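Local coordinates for hypothetical protein SA2161 (Staphylococcus aureus, PDB 1Y7R), which is of unknown function but probably transfers the acetyl group of acetyl-CoA to an unidentified acceptor, in the manner of GNAT-family acetyltransferases, at residues D13-L17 with L50-R55; I66-V71 with I84-M89. The protein carries 4 engineered substitutions. Residues are numbered along the deposited sequence.

Contact 1 (D13-L17 with L50-R55)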
loop_
_atom_site.group_PDB
_atom_site.type_symbol
_atom_site.label_atom_id
_atom_site.label_comp_id
_atom_site.label_asym_id
_atom_site.label_seq_id
_atom_site.Cartn_x
_atom_site.Cartn_y
_atom_site.Cartn_z
ATOM N N ASP A 13 -12.200 13.889 13.320
ATOM C CA ASP A 13 -10.802 14.123 13.748
ATOM C C ASP A 13 -9.836 13.761 12.605
ATOM O O ASP A 13 -8.871 14.487 12.323
ATOM C CB ASP A 13 -10.456 13.309 15.001
ATOM C CG ASP A 13 -10.931 13.960 16.288
ATOM O OD1 ASP A 13 -10.772 13.309 17.352
ATOM O OD2 ASP A 13 -11.414 15.119 16.259
ATOM N N TYR A 14 -10.114 12.645 11.937
ATOM C CA TYR A 14 -9.312 12.178 10.819
ATOM C C TYR A 14 -9.293 13.206 9.706
ATOM O O TYR A 14 -8.235 13.622 9.241
ATOM C CB TYR A 14 -9.824 10.824 10.307
ATOM C CG TYR A 14 -9.190 10.373 9.006
ATOM C CD1 TYR A 14 -7.997 9.675 9.020
ATOM C CD2 TYR A 14 -9.807 10.606 7.761
ATOM C CE1 TYR A 14 -7.397 9.231 7.856
ATOM C CE2 TYR A 14 -9.203 10.172 6.579
ATOM C CZ TYR A 14 -7.996 9.495 6.630
ATOM O OH TYR A 14 -7.389 9.056 5.467
ATOM N N CYS A 15 -10.484 13.599 9.257
ATOM C CA CYS A 15 -10.583 14.517 8.142
ATOM C C CYS A 15 -9.914 15.846 8.524
ATOM O O CYS A 15 -9.194 16.455 7.712
ATOM C CB CYS A 15 -12.054 14.738 7.796
ATOM S SG CYS A 15 -12.784 13.271 7.014
ATOM N N ALA A 16 -10.148 16.283 9.763
ATOM C CA ALA A 16 -9.618 17.543 10.274
ATOM C C ALA A 16 -8.106 17.525 10.362
ATOM O O ALA A 16 -7.428 18.524 10.046
ATOM C CB ALA A 16 -10.208 17.874 11.642
ATOM N N LEU A 17 -7.571 16.384 10.764
ATOM C CA LEU A 17 -6.127 16.263 10.858
ATOM C C LEU A 17 -5.469 16.315 9.490
ATOM O O LEU A 17 -4.473 17.026 9.314
ATOM C CB LEU A 17 -5.728 15.034 11.656
ATOM C CG LEU A 17 -4.233 14.802 11.784
ATOM C CD1 LEU A 17 -3.536 16.006 12.451
ATOM C CD2 LEU A 17 -4.028 13.508 12.586
ATOM N N LEU A 50 -6.530 16.068 18.924
ATOM C CA LEU A 50 -5.729 15.162 18.093
ATOM C C LEU A 50 -4.685 16.007 17.360
ATOM O O LEU A 50 -5.066 16.932 16.633
ATOM C CB LEU A 50 -6.595 14.441 17.048
ATOM C CG LEU A 50 -5.873 13.434 16.144
ATOM C CD1 LEU A 50 -5.365 12.230 16.896
ATOM C CD2 LEU A 50 -6.773 12.957 15.001
ATOM N N ILE A 51 -3.400 15.660 17.506
ATOM C CA ILE A 51 -2.363 16.406 16.810
ATOM C C ILE A 51 -1.582 15.611 15.737
ATOM O O ILE A 51 -0.852 16.194 14.931
ATOM C CB ILE A 51 -1.454 17.138 17.803
ATOM C CG1 ILE A 51 -0.534 16.173 18.567
ATOM C CG2 ILE A 51 -2.321 17.987 18.762
ATOM C CD1 ILE A 51 0.672 15.733 17.782
ATOM N N GLY A 52 -1.744 14.283 15.740
ATOM C CA GLY A 52 -0.978 13.452 14.812
ATOM C C GLY A 52 -1.510 12.046 14.706
ATOM O O GLY A 52 -2.198 11.553 15.606
HETATM N N MSE A 53 -1.231 11.421 13.567
HETATM C CA MSE A 53 -1.654 10.043 13.319
HETATM C C MSE A 53 -0.759 9.402 12.268
HETATM O O MSE A 53 -0.061 10.067 11.512
HETATM C CB MSE A 53 -3.102 9.984 12.832
HETATM C CG MSE A 53 -3.236 10.332 11.395
HETATM SE SE MSE A 53 -5.122 10.237 10.939
HETATM C CE MSE A 53 -5.574 8.714 11.786
ATOM N N GLY A 54 -0.802 8.092 12.237
ATOM C CA GLY A 54 -0.240 7.306 11.121
ATOM C C GLY A 54 -1.002 5.992 11.021
ATOM O O GLY A 54 -1.574 5.508 12.015
ATOM N N ARG A 55 -1.043 5.413 9.818
ATOM C CA ARG A 55 -1.821 4.185 9.611
ATOM C C ARG A 55 -0.995 3.208 8.777
ATOM O O ARG A 55 -0.064 3.619 8.073
ATOM C CB ARG A 55 -3.173 4.499 8.919
ATOM C CG ARG A 55 -4.014 5.528 9.688
ATOM C CD ARG A 55 -5.225 6.018 8.937
ATOM N NE ARG A 55 -6.246 4.969 8.770
ATOM C CZ ARG A 55 -6.819 4.609 7.620
ATOM N NH1 ARG A 55 -6.517 5.206 6.464
ATOM N NH2 ARG A 55 -7.748 3.652 7.660
HETATM O O HOH W 1 -9.240 16.718 18.174
#
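In this GNAT fold, helix 11-20 lies across the central mixed sheet, and residues 13-17 cross strand 50-55 nearly at right angles (81°), with a closest axis approach of 9.1 Å. L17 has the largest buried area here. Its CD2 methyl rests on the strand between two side chains that point toward the helix, 3.7 Å from L50 CD2 and 3.5 Å from M53 CG, and it also meets the backbone at G52 C (3.6 Å). L50 and M53 can share this face although three residues apart because I51 and G52 form a classic beta bulge opposite L44 of strand 40-46: the I51 side chain leaves by the other face, and G52 has none. Y14 extends the contact along the strand. Its ring makes a Met-aromatic contact with the selenomethionine M53, whose SE lies 3.5 Å from Y14 CD1 and 4.7 Å from the ring centroid, while R55 CD packs 4.0 Å from Y14 CE1. Y14 OH hydrogen-bonds to D68 on strand 63-71, and R55 forms one salt bridge with the same D68 and a second with D59 of the second subunit. At the far end L50 CD2 packs against D13 CB at 3.7 Å, and a water accepts a hydrogen bond from L50 N (2.9 Å) while donating a weak one to D13 OD2 (3.3 Å).

Contact 2 (I66-V71 with I84-M89)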
loop_
_atom_site.group_PDB
_atom_site.type_symbol
_atom_site.label_atom_id
_atom_site.label_comp_id
_atom_site.label_asym_id
_atom_site.label_seq_id
_atom_site.Cartn_x
_atom_site.Cartn_y
_atom_site.Cartn_z
ATOM N N ILE A 66 2.663 2.173 4.591
ATOM C CA ILE A 66 2.433 3.185 5.612
ATOM C C ILE A 66 1.762 4.358 4.913
ATOM O O ILE A 66 2.246 4.818 3.855
ATOM C CB ILE A 66 3.760 3.622 6.255
ATOM C CG1 ILE A 66 4.403 2.408 6.929
ATOM C CG2 ILE A 66 3.551 4.774 7.242
ATOM C CD1 ILE A 66 5.813 2.641 7.374
ATOM N N VAL A 67 0.652 4.814 5.494
ATOM C CA VAL A 67 -0.198 5.832 4.868
ATOM C C VAL A 67 -0.672 6.827 5.920
ATOM O O VAL A 67 -0.603 6.523 7.103
ATOM C CB VAL A 67 -1.436 5.209 4.135
ATOM C CG1 VAL A 67 -1.003 4.283 2.980
ATOM C CG2 VAL A 67 -2.428 4.476 5.123
ATOM N N ASP A 68 -1.133 8.003 5.491
ATOM C CA ASP A 68 -1.783 8.965 6.401
ATOM C C ASP A 68 -0.891 9.406 7.545
ATOM O O ASP A 68 -1.357 9.549 8.688
ATOM C CB ASP A 68 -3.087 8.373 6.956
ATOM C CG ASP A 68 -4.211 8.437 5.956
ATOM O OD1 ASP A 68 -4.221 9.388 5.153
ATOM O OD2 ASP A 68 -5.070 7.552 5.933
ATOM N N ILE A 69 0.400 9.643 7.266
ATOM C CA ILE A 69 1.272 10.234 8.295
ATOM C C ILE A 69 0.959 11.723 8.331
ATOM O O ILE A 69 1.411 12.491 7.463
ATOM C CB ILE A 69 2.766 9.978 7.995
ATOM C CG1 ILE A 69 2.993 8.465 7.855
ATOM C CG2 ILE A 69 3.676 10.573 9.114
ATOM C CD1 ILE A 69 2.740 7.685 9.083
ATOM N N ALA A 70 0.188 12.134 9.334
ATOM C CA ALA A 70 -0.357 13.486 9.354
ATOM C C ALA A 70 -0.067 14.081 10.711
ATOM O O ALA A 70 -0.505 13.530 11.727
ATOM C CB ALA A 70 -1.861 13.438 9.147
ATOM N N VAL A 71 0.629 15.211 10.731
ATOM C CA VAL A 71 0.879 15.937 11.983
ATOM C C VAL A 71 0.401 17.371 11.732
ATOM O O VAL A 71 0.736 17.947 10.700
ATOM C CB VAL A 71 2.410 15.908 12.339
ATOM C CG1 VAL A 71 2.747 16.880 13.473
ATOM C CG2 VAL A 71 2.898 14.436 12.619
ATOM N N ILE A 84 5.169 9.027 15.842
ATOM C CA ILE A 84 4.263 8.204 15.025
ATOM C C ILE A 84 5.020 7.035 14.363
ATOM O O ILE A 84 4.638 5.863 14.483
ATOM C CB ILE A 84 3.544 9.095 14.006
ATOM C CG1 ILE A 84 2.503 9.948 14.748
ATOM C CG2 ILE A 84 2.876 8.252 12.901
ATOM C CD1 ILE A 84 2.036 11.194 13.997
HETATM N N MSE A 85 6.125 7.359 13.714
HETATM C CA MSE A 85 6.898 6.339 12.998
HETATM C C MSE A 85 7.474 5.306 13.957
HETATM O O MSE A 85 7.504 4.138 13.614
HETATM C CB MSE A 85 8.010 6.981 12.162
HETATM C CG MSE A 85 7.563 7.660 10.888
HETATM SE SE MSE A 85 6.646 6.381 9.650
HETATM C CE MSE A 85 8.198 5.278 9.184
ATOM N N GLU A 86 7.926 5.712 15.154
ATOM C CA GLU A 86 8.434 4.750 16.121
ATOM C C GLU A 86 7.352 3.723 16.461
ATOM O O GLU A 86 7.612 2.520 16.528
ATOM C CB GLU A 86 8.925 5.461 17.402
ATOM C CG GLU A 86 10.236 6.230 17.211
ATOM C CD GLU A 86 11.474 5.292 17.154
ATOM O OE1 GLU A 86 11.304 4.071 16.925
ATOM O OE2 GLU A 86 12.612 5.778 17.363
ATOM N N HIS A 87 6.124 4.184 16.662
ATOM C CA HIS A 87 5.032 3.233 16.976
ATOM C C HIS A 87 4.649 2.356 15.778
ATOM O O HIS A 87 4.453 1.128 15.921
ATOM C CB HIS A 87 3.860 3.995 17.579
ATOM C CG HIS A 87 4.127 4.443 18.983
ATOM N ND1 HIS A 87 3.831 3.656 20.078
ATOM C CD2 HIS A 87 4.750 5.545 19.468
ATOM C CE1 HIS A 87 4.203 4.285 21.181
ATOM N NE2 HIS A 87 4.767 5.432 20.841
ATOM N N ILE A 88 4.650 2.948 14.585
ATOM C CA ILE A 88 4.424 2.165 13.365
ATOM C C ILE A 88 5.511 1.103 13.167
ATOM O O ILE A 88 5.212 -0.063 12.856
ATOM C CB ILE A 88 4.306 3.100 12.137
ATOM C CG1 ILE A 88 2.979 3.841 12.194
ATOM C CG2 ILE A 88 4.446 2.335 10.828
ATOM C CD1 ILE A 88 2.849 4.845 11.092
HETATM N N MSE A 89 6.768 1.491 13.383
HETATM C CA MSE A 89 7.888 0.551 13.165
HETATM C C MSE A 89 7.888 -0.571 14.195
HETATM O O MSE A 89 8.288 -1.709 13.881
HETATM C CB MSE A 89 9.238 1.277 13.136
HETATM C CG MSE A 89 9.441 2.183 11.923
HETATM SE SE MSE A 89 9.005 1.333 10.173
HETATM C CE MSE A 89 7.218 1.762 10.037
#
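I69 reaches with its CD1 methyl into the apolar surface of helix 80-95, 3.5 Å from I88 CD1 and 3.9 Å from I84 CG2, with the SE atom of the selenomethionine M85 more loosely placed at 4.2 Å from the same I69 CD1. I84 and I88, one turn apart on the helix, both meet the I69 methyl. Towards the start of the strand segment I66 continues the layer, its CD1 lying 3.7 Å from I88 CG2 and 4.0 Å from M85 CE; at the other end V71 CG2 meets I84 CD1 at 3.6 Å. Strand 63-71, helix 80-95 and strand 101-107 make up a beta-alpha-beta unit of the GNAT fold, so the helix runs back over the strand it follows, at 150° between the segment directions and 10.7 Å between the axes at closest approach. Within the strand D68 has phi/psi of 59/41, in the left-handed region, which breaks the regular extended conformation just before I69. I84 also touches V42 and L44 of strand 40-46, I69 and M85 meet Y114 of helix 110-115, and I66 lies against F119.

How the contacts relate
Contacts 1 and 2 occupy opposite faces of the same sheet, on the neighbouring antiparallel strands 49-58 and 63-71, with centres about 11 Å apart. D68 ties them together: its OD2 lies 2.8 Å from Y14 OH, a probable hydrogen bond, and 2.8 Å from R55 NH1 in a salt bridge. M53 is the other shared point: M53 CG packs 3.4 Å from D68 O, and M53 N lies 3.3 Å from I84 CD1. Both contacts also reach the second subunit. A bound phosphate lies about 3 Å from the V71 side chain, at the strand end where GNAT enzymes generally hold acetyl-CoA; it probably comes from the crystallisation liquor but may mark that pocket.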